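Tumor necrosis factor receptor superfamily member 11B (Mus musculus, PDB 4E4D) acts as a secreted decoy receptor that captures the cytokine RANKL and so restrains osteoclast formation, this chain being its part with the cysteine-rich repeats. Local coordinates at residues C20-H32 / C41-T55. Residues are numbered along the deposited sequence; the frame is centred on the assembly and turned at random.
Sequences CDKCAPGTYLKQH and CVPCPDHSYTDSWHT
Tyr28 and Val42 face each other as a hydrogen-bonded pair of the antiparallel hairpin, their side chains lying side by side on one face of the sheet. With CG set between the backbone N and the carbonyl carbon (chi1 68°), the tyrosine ring is laid back over its partner strand, and Val42 CB sits over one ring face, 4.2 Å from the centroid, in a CH-pi contact. The ring edge meets Pro43 O and Cys44 CA, while Val42 CG2 touches the aliphatic part of Lys30. Cutting Tyr28 back to an alanine removes the ring, which would probably open a gap beside Val42 and Pro45 and leave the side chain of Val42 less firmly held.

On the other face of the hairpin, where Leu29 and Cys41 point, the disulfide between Cys23 SG and Cys41 SG, 2.0 Å long, ties the residue just before the Ala24-Thr27 turn to strand 40-43. This type II turn places Gly26 at a positive phi (93°), where a CB would press against the preceding carbonyl oxygen. Thr27 N closes the turn on Ala24 O, and Thr27 OG1 adds a second bond at 2.7 Å from the same face of that carbonyl.

His54 NE2 gives its N-H, which lies in the ring plane, to the backbone acceptor Thr27 O at 2.8 Å, in a bond bent to 138°. Trp53 lays one indole face against Ala24 CA, a CH-pi contact 3.8 Å from the six-membered centroid, with Pro25 CD over the same face; the small alanine lets the ring come this close.

Together these contacts join the hairpin of strands 27-31 and 40-43, where the first TNFR-Cys repeat gives way to the second, to the start of the second, where Cys44 pairs with Cys59. Strand 9-10 lies against Leu29 and Lys22, and another protein's chain packs on Thr50, Ser52 and His54.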
ATOM      1  N   CYS B  20     -31.354 -31.080  -0.190  1.00110.08           N
ATOM      2  CA  CYS B  20     -31.679 -30.856   1.212  1.00106.47           C
ATOM      3  C   CYS B  20     -31.823 -29.367   1.517  1.00 97.08           C
ATOM      4  O   CYS B  20     -31.362 -28.518   0.754  1.00 93.83           O
ATOM      5  CB  CYS B  20     -30.614 -31.486   2.112  1.00108.37           C
ATOM      6  SG  CYS B  20     -28.922 -30.976   1.735  1.00118.80           S
ATOM      7  N   ASP B  21     -32.465 -29.065   2.640  1.00 91.83           N
ATOM      8  CA  ASP B  21     -32.821 -27.694   2.989  1.00 91.21           C
ATOM      9  C   ASP B  21     -31.616 -26.814   3.303  1.00 87.38           C
ATOM     10  O   ASP B  21     -30.655 -27.253   3.935  1.00 81.27           O
ATOM     11  CB  ASP B  21     -33.776 -27.696   4.184  1.00 88.63           C
ATOM     12  CG  ASP B  21     -35.105 -28.345   3.863  1.00 93.43           C
ATOM     13  OD1 ASP B  21     -35.179 -29.592   3.890  1.00100.24           O
ATOM     14  OD2 ASP B  21     -36.076 -27.610   3.586  1.00 94.33           O
ATOM     15  N   LYS B  22     -31.684 -25.566   2.852  1.00 86.93           N
ATOM     16  CA  LYS B  22     -30.698 -24.560   3.215  1.00 78.67           C
ATOM     17  C   LYS B  22     -30.962 -24.105   4.644  1.00 75.31           C
ATOM     18  O   LYS B  22     -31.998 -24.430   5.224  1.00 72.74           O
ATOM     19  CB  LYS B  22     -30.786 -23.355   2.276  1.00 80.49           C
ATOM     20  CG  LYS B  22     -30.482 -23.660   0.819  1.00 84.04           C
ATOM     21  CD  LYS B  22     -30.428 -22.380  -0.002  1.00 89.40           C
ATOM     22  CE  LYS B  22     -30.118 -22.657  -1.464  1.00 94.92           C
ATOM     23  NZ  LYS B  22     -29.955 -21.398  -2.245  1.00 96.59           N
ATOM     24  N   CYS B  23     -30.025 -23.350   5.209  1.00 80.40           N
ATOM     25  CA  CYS B  23     -30.201 -22.804   6.548  1.00 68.91           C
ATOM     26  C   CYS B  23     -30.919 -21.462   6.490  1.00 65.66           C
ATOM     27  O   CYS B  23     -30.600 -20.611   5.663  1.00 71.56           O
ATOM     28  CB  CYS B  23     -28.851 -22.654   7.253  1.00 66.16           C
ATOM     29  SG  CYS B  23     -28.180 -24.210   7.881  1.00 91.89           S
ATOM     30  N   ALA B  24     -31.897 -21.289   7.371  1.00 71.94           N
ATOM     31  CA  ALA B  24     -32.686 -20.066   7.412  1.00 68.89           C
ATOM     32  C   ALA B  24     -31.863 -18.920   7.985  1.00 70.32           C
ATOM     33  O   ALA B  24     -30.831 -19.146   8.616  1.00 64.69           O
ATOM     34  CB  ALA B  24     -33.939 -20.282   8.244  1.00 70.86           C
ATOM     35  N   PRO B  25     -32.319 -17.678   7.764  1.00 75.96           N
ATOM     36  CA  PRO B  25     -31.646 -16.525   8.365  1.00 68.12           C
ATOM     37  C   PRO B  25     -31.616 -16.643   9.884  1.00 70.96           C
ATOM     38  O   PRO B  25     -32.559 -17.167  10.477  1.00 72.35           O
ATOM     39  CB  PRO B  25     -32.520 -15.346   7.934  1.00 77.97           C
ATOM     40  CG  PRO B  25     -33.226 -15.818   6.711  1.00 74.11           C
ATOM     41  CD  PRO B  25     -33.457 -17.278   6.921  1.00 77.37           C
ATOM     42  N   GLY B  26     -30.542 -16.163  10.502  1.00 70.95           N
ATOM     43  CA  GLY B  26     -30.374 -16.273  11.937  1.00 68.57           C
ATOM     44  C   GLY B  26     -29.606 -17.515  12.346  1.00 64.51           C
ATOM     45  O   GLY B  26     -29.320 -17.708  13.527  1.00 64.36           O
ATOM     46  N   THR B  27     -29.271 -18.358  11.375  1.00 62.94           N
ATOM     47  CA  THR B  27     -28.549 -19.594  11.657  1.00 61.49           C
ATOM     48  C   THR B  27     -27.444 -19.826  10.635  1.00 63.26           C
ATOM     49  O   THR B  27     -27.417 -19.190   9.582  1.00 74.57           O
ATOM     50  CB  THR B  27     -29.490 -20.818  11.633  1.00 62.02           C
ATOM     51  OG1 THR B  27     -29.892 -21.093  10.286  1.00 62.38           O
ATOM     52  CG2 THR B  27     -30.723 -20.571  12.487  1.00 64.47           C
ATOM     53  N   TYR B  28     -26.534 -20.741  10.957  1.00 60.89           N
ATOM     54  CA  TYR B  28     -25.487 -21.147  10.029  1.00 59.28           C
ATOM     55  C   TYR B  28     -25.472 -22.667   9.912  1.00 58.19           C
ATOM     56  O   TYR B  28     -25.925 -23.370  10.814  1.00 59.93           O
ATOM     57  CB  TYR B  28     -24.119 -20.645  10.499  1.00 57.60           C
ATOM     58  CG  TYR B  28     -23.629 -21.299  11.771  1.00 58.34           C
ATOM     59  CD1 TYR B  28     -22.864 -22.459  11.728  1.00 56.28           C
ATOM     60  CD2 TYR B  28     -23.931 -20.759  13.015  1.00 63.25           C
ATOM     61  CE1 TYR B  28     -22.415 -23.063  12.888  1.00 59.42           C
ATOM     62  CE2 TYR B  28     -23.484 -21.356  14.181  1.00 63.05           C
ATOM     63  CZ  TYR B  28     -22.728 -22.507  14.111  1.00 65.79           C
ATOM     64  OH  TYR B  28     -22.282 -23.105  15.267  1.00 67.66           O
ATOM     65  N   LEU B  29     -24.947 -23.165   8.799  1.00 61.88           N
ATOM     66  CA  LEU B  29     -24.894 -24.600   8.547  1.00 65.28           C
ATOM     67  C   LEU B  29     -23.750 -25.238   9.326  1.00 61.27           C
ATOM     68  O   LEU B  29     -22.591 -24.870   9.151  1.00 59.35           O
ATOM     69  CB  LEU B  29     -24.717 -24.857   7.049  1.00 63.46           C
ATOM     70  CG  LEU B  29     -24.899 -26.295   6.559  1.00 71.16           C
ATOM     71  CD1 LEU B  29     -25.126 -26.301   5.057  1.00 77.83           C
ATOM     72  CD2 LEU B  29     -23.700 -27.163   6.911  1.00 78.15           C
ATOM     73  N   LYS B  30     -24.076 -26.195  10.190  1.00 64.79           N
ATOM     74  CA  LYS B  30     -23.054 -26.880  10.976  1.00 70.71           C
ATOM     75  C   LYS B  30     -22.783 -28.291  10.453  1.00 71.06           C
ATOM     76  O   LYS B  30     -21.662 -28.788  10.554  1.00 70.70           O
ATOM     77  CB  LYS B  30     -23.447 -26.931  12.452  1.00 57.40           C
ATOM     78  CG  LYS B  30     -22.282 -27.280  13.361  1.00 65.02           C
ATOM     79  CD  LYS B  30     -22.642 -27.147  14.830  1.00 72.50           C
ATOM     80  CE  LYS B  30     -21.398 -27.192  15.708  1.00 71.41           C
ATOM     81  NZ  LYS B  30     -20.584 -28.420  15.488  1.00 70.26           N
ATOM     82  N   GLN B  31     -23.809 -28.934   9.904  1.00 74.22           N
ATOM     83  CA  GLN B  31     -23.656 -30.260   9.311  1.00 74.30           C
ATOM     84  C   GLN B  31     -24.634 -30.472   8.161  1.00 76.37           C
ATOM     85  O   GLN B  31     -25.834 -30.237   8.299  1.00 73.30           O
ATOM     86  CB  GLN B  31     -23.850 -31.350  10.368  1.00 78.00           C
ATOM     87  CG  GLN B  31     -22.726 -31.421  11.385  1.00 75.85           C
ATOM     88  CD  GLN B  31     -22.828 -32.632  12.292  1.00 76.03           C
ATOM     89  OE1 GLN B  31     -23.892 -33.237  12.429  1.00 68.71           O
ATOM     90  NE2 GLN B  31     -21.713 -32.994  12.916  1.00 72.78           N
ATOM     91  N   HIS B  32     -24.108 -30.925   7.026  1.00 83.85           N
ATOM     92  CA  HIS B  32     -24.918 -31.167   5.839  1.00 92.37           C
ATOM     93  C   HIS B  32     -25.990 -32.208   6.110  1.00 92.93           C
ATOM     94  O   HIS B  32     -25.899 -32.977   7.067  1.00 90.01           O
ATOM     95  CB  HIS B  32     -24.038 -31.651   4.691  1.00103.32           C
ATOM     96  CG  HIS B  32     -23.103 -30.609   4.165  1.00110.48           C
ATOM     97  ND1 HIS B  32     -23.373 -29.870   3.035  1.00113.86           N
ATOM     98  CD2 HIS B  32     -21.901 -30.181   4.617  1.00108.11           C
ATOM     99  CE1 HIS B  32     -22.378 -29.032   2.810  1.00110.68           C
ATOM    100  NE2 HIS B  32     -21.471 -29.200   3.756  1.00107.92           N
ATOM    101  N   CYS B  41     -28.877 -26.858  11.360  1.00 83.99           N
ATOM    102  CA  CYS B  41     -28.665 -25.418  11.388  1.00 82.26           C
ATOM    103  C   CYS B  41     -28.662 -24.910  12.824  1.00 82.60           C
ATOM    104  O   CYS B  41     -29.534 -25.259  13.620  1.00 84.93           O
ATOM    105  CB  CYS B  41     -29.745 -24.708  10.572  1.00 83.09           C
ATOM    106  SG  CYS B  41     -29.728 -25.144   8.816  1.00 82.83           S
ATOM    107  N   VAL B  42     -27.670 -24.088  13.145  1.00 80.43           N
ATOM    108  CA  VAL B  42     -27.494 -23.583  14.500  1.00 80.64           C
ATOM    109  C   VAL B  42     -27.568 -22.061  14.507  1.00 79.40           C
ATOM    110  O   VAL B  42     -27.003 -21.410  13.630  1.00 77.35           O
ATOM    111  CB  VAL B  42     -26.136 -24.032  15.069  1.00 79.47           C
ATOM    112  CG1 VAL B  42     -25.887 -23.418  16.440  1.00 79.74           C
ATOM    113  CG2 VAL B  42     -26.075 -25.549  15.140  1.00 80.98           C
ATOM    114  N   PRO B  43     -28.270 -21.485  15.495  1.00 80.79           N
ATOM    115  CA  PRO B  43     -28.385 -20.025  15.567  1.00 79.85           C
ATOM    116  C   PRO B  43     -27.029 -19.326  15.538  1.00 77.09           C
ATOM    117  O   PRO B  43     -26.056 -19.851  16.082  1.00 76.47           O
ATOM    118  CB  PRO B  43     -29.090 -19.789  16.913  1.00 81.95           C
ATOM    119  CG  PRO B  43     -28.983 -21.086  17.658  1.00 83.53           C
ATOM    120  CD  PRO B  43     -28.971 -22.142  16.609  1.00 83.47           C
ATOM    121  N   CYS B  44     -26.971 -18.159  14.903  1.00 75.68           N
ATOM    122  CA  CYS B  44     -25.731 -17.397  14.807  1.00 73.18           C
ATOM    123  C   CYS B  44     -25.217 -17.033  16.192  1.00 73.21           C
ATOM    124  O   CYS B  44     -25.995 -16.648  17.063  1.00 74.81           O
ATOM    125  CB  CYS B  44     -25.951 -16.115  13.999  1.00 72.18           C
ATOM    126  SG  CYS B  44     -26.191 -16.367  12.228  1.00 71.81           S
ATOM    127  N   PRO B  45     -23.899 -17.150  16.402  1.00 71.62           N
ATOM    128  CA  PRO B  45     -23.322 -16.724  17.679  1.00 71.69           C
ATOM    129  C   PRO B  45     -23.460 -15.216  17.863  1.00 70.99           C
ATOM    130  O   PRO B  45     -23.841 -14.518  16.925  1.00 70.23           O
ATOM    131  CB  PRO B  45     -21.848 -17.124  17.552  1.00 70.06           C
ATOM    132  CG  PRO B  45     -21.591 -17.174  16.090  1.00 68.48           C
ATOM    133  CD  PRO B  45     -22.871 -17.631  15.462  1.00 69.87           C
ATOM    134  N   ASP B  46     -23.156 -14.725  19.059  1.00 71.44           N
ATOM    135  CA  ASP B  46     -23.287 -13.305  19.355  1.00 71.00           C
ATOM    136  C   ASP B  46     -22.409 -12.471  18.424  1.00 68.47           C
ATOM    137  O   ASP B  46     -21.321 -12.897  18.033  1.00 67.03           O
ATOM    138  CB  ASP B  46     -22.915 -13.038  20.815  1.00 72.71           C
ATOM    139  CG  ASP B  46     -23.325 -11.654  21.278  1.00 82.43           C
ATOM    140  OD1 ASP B  46     -24.286 -11.093  20.709  1.00 81.45           O
ATOM    141  OD2 ASP B  46     -22.689 -11.129  22.216  1.00 89.16           O
ATOM    142  N   HIS B  47     -22.899 -11.286  18.068  1.00 68.14           N
ATOM    143  CA  HIS B  47     -22.167 -10.359  17.207  1.00 66.04           C
ATOM    144  C   HIS B  47     -21.984 -10.903  15.791  1.00 65.01           C
ATOM    145  O   HIS B  47     -20.952 -10.680  15.159  1.00 63.22           O
ATOM    146  CB  HIS B  47     -20.808 -10.014  17.820  1.00 64.72           C
ATOM    147  CG  HIS B  47     -20.897  -9.462  19.209  1.00 65.83           C
ATOM    148  ND1 HIS B  47     -20.366 -10.109  20.303  1.00 67.58           N
ATOM    149  CD2 HIS B  47     -21.468  -8.329  19.681  1.00 66.47           C
ATOM    150  CE1 HIS B  47     -20.598  -9.395  21.390  1.00 69.10           C
ATOM    151  NE2 HIS B  47     -21.267  -8.310  21.040  1.00 69.01           N
ATOM    152  N   SER B  48     -22.993 -11.610  15.295  1.00 66.33           N
ATOM    153  CA  SER B  48     -22.984 -12.116  13.926  1.00 65.74           C
ATOM    154  C   SER B  48     -24.420 -12.267  13.440  1.00 67.60           C
ATOM    155  O   SER B  48     -25.358 -12.150  14.227  1.00 69.35           O
ATOM    156  CB  SER B  48     -22.244 -13.453  13.845  1.00 65.37           C
ATOM    157  OG  SER B  48     -22.856 -14.435  14.663  1.00 67.20           O
ATOM    158  N   TYR B  49     -24.596 -12.525  12.149  1.00 67.42           N
ATOM    159  CA  TYR B  49     -25.936 -12.585  11.579  1.00 69.33           C
ATOM    160  C   TYR B  49     -25.976 -13.285  10.225  1.00 69.34           C
ATOM    161  O   TYR B  49     -24.944 -13.601   9.635  1.00 67.73           O
ATOM    162  CB  TYR B  49     -26.491 -11.169  11.417  1.00 69.68           C
ATOM    163  CG  TYR B  49     -25.904 -10.428  10.237  1.00 68.27           C
ATOM    164  CD1 TYR B  49     -24.726  -9.704  10.364  1.00 66.22           C
ATOM    165  CD2 TYR B  49     -26.522 -10.461   8.995  1.00 69.20           C
ATOM    166  CE1 TYR B  49     -24.185  -9.031   9.288  1.00 65.12           C
ATOM    167  CE2 TYR B  49     -25.987  -9.792   7.913  1.00 68.18           C
ATOM    168  CZ  TYR B  49     -24.818  -9.078   8.066  1.00 66.12           C
ATOM    169  OH  TYR B  49     -24.279  -8.403   6.996  1.00 65.29           O
ATOM    170  N   THR B  50     -27.194 -13.516   9.746  1.00 71.37           N
ATOM    171  CA  THR B  50     -27.437 -14.045   8.411  1.00 71.86           C
ATOM    172  C   THR B  50     -28.794 -13.521   7.951  1.00 74.11           C
ATOM    173  O   THR B  50     -29.764 -13.557   8.708  1.00 75.94           O
ATOM    174  CB  THR B  50     -27.430 -15.588   8.398  1.00 72.49           C
ATOM    175  OG1 THR B  50     -26.087 -16.067   8.529  1.00 70.48           O
ATOM    176  CG2 THR B  50     -28.017 -16.117   7.107  1.00 73.73           C
ATOM    177  N   ASP B  51     -28.865 -13.028   6.718  1.00 74.20           N
ATOM    178  CA  ASP B  51     -30.059 -12.329   6.248  1.00 76.40           C
ATOM    179  C   ASP B  51     -30.682 -12.954   5.001  1.00 78.13           C
ATOM    180  O   ASP B  51     -31.369 -12.273   4.240  1.00 79.69           O
ATOM    181  CB  ASP B  51     -29.721 -10.863   5.967  1.00 75.52           C
ATOM    182  CG  ASP B  51     -28.575 -10.707   4.987  1.00 78.83           C
ATOM    183  OD1 ASP B  51     -28.322 -11.652   4.210  1.00 78.70           O
ATOM    184  OD2 ASP B  51     -27.925  -9.639   4.994  1.00 81.13           O
ATOM    185  N   SER B  52     -30.445 -14.245   4.793  1.00 78.04           N
ATOM    186  CA  SER B  52     -31.020 -14.947   3.650  1.00 79.81           C
ATOM    187  C   SER B  52     -30.779 -16.447   3.754  1.00 79.76           C
ATOM    188  O   SER B  52     -30.013 -16.903   4.601  1.00 79.06           O
ATOM    189  CB  SER B  52     -30.417 -14.422   2.346  1.00 79.04           C
ATOM    190  OG  SER B  52     -29.025 -14.681   2.288  1.00 76.38           O
ATOM    191  N   TRP B  53     -31.441 -17.208   2.889  1.00 81.72           N
ATOM    192  CA  TRP B  53     -31.215 -18.646   2.811  1.00 81.86           C
ATOM    193  C   TRP B  53     -29.866 -18.893   2.149  1.00 82.10           C
ATOM    194  O   TRP B  53     -29.593 -18.374   1.068  1.00 88.55           O
ATOM    195  CB  TRP B  53     -32.337 -19.324   2.026  1.00 84.83           C
ATOM    196  CG  TRP B  53     -33.685 -19.135   2.651  1.00 87.40           C
ATOM    197  CD1 TRP B  53     -34.563 -18.118   2.413  1.00 89.09           C
ATOM    198  CD2 TRP B  53     -34.308 -19.984   3.624  1.00 88.79           C
ATOM    199  NE1 TRP B  53     -35.694 -18.281   3.175  1.00 91.45           N
ATOM    200  CE2 TRP B  53     -35.563 -19.418   3.927  1.00 91.31           C
ATOM    201  CE3 TRP B  53     -33.928 -21.166   4.267  1.00 88.36           C
ATOM    202  CZ2 TRP B  53     -36.439 -19.996   4.844  1.00 93.38           C
ATOM    203  CZ3 TRP B  53     -34.799 -21.736   5.176  1.00 90.42           C
ATOM    204  CH2 TRP B  53     -36.039 -21.151   5.457  1.00 92.89           C
ATOM    205  N   HIS B  54     -29.025 -19.685   2.803  1.00 78.08           N
ATOM    206  CA  HIS B  54     -27.634 -19.811   2.394  1.00 75.92           C
ATOM    207  C   HIS B  54     -27.092 -21.210   2.657  1.00 75.50           C
ATOM    208  O   HIS B  54     -27.808 -22.086   3.140  1.00 77.13           O
ATOM    209  CB  HIS B  54     -26.794 -18.797   3.166  1.00 73.54           C
ATOM    210  CG  HIS B  54     -26.802 -19.021   4.644  1.00 73.31           C
ATOM    211  ND1 HIS B  54     -25.663 -19.322   5.357  1.00 71.52           N
ATOM    212  CD2 HIS B  54     -27.816 -19.011   5.543  1.00 74.91           C
ATOM    213  CE1 HIS B  54     -25.970 -19.477   6.633  1.00 72.04           C
ATOM    214  NE2 HIS B  54     -27.271 -19.294   6.771  1.00 74.06           N
ATOM    215  N   THR B  55     -25.817 -21.403   2.336  1.00 73.61           N
ATOM    216  CA  THR B  55     -25.140 -22.673   2.571  1.00 73.28           C
ATOM    217  C   THR B  55     -23.863 -22.485   3.394  1.00 71.07           C
ATOM    218  O   THR B  55     -23.222 -23.459   3.784  1.00 70.81           O
ATOM    219  CB  THR B  55     -24.785 -23.355   1.232  1.00 73.96           C
ATOM    220  OG1 THR B  55     -25.958 -23.442   0.415  1.00 82.86           O
ATOM    221  CG2 THR B  55     -24.233 -24.755   1.456  1.00 81.75           C
TER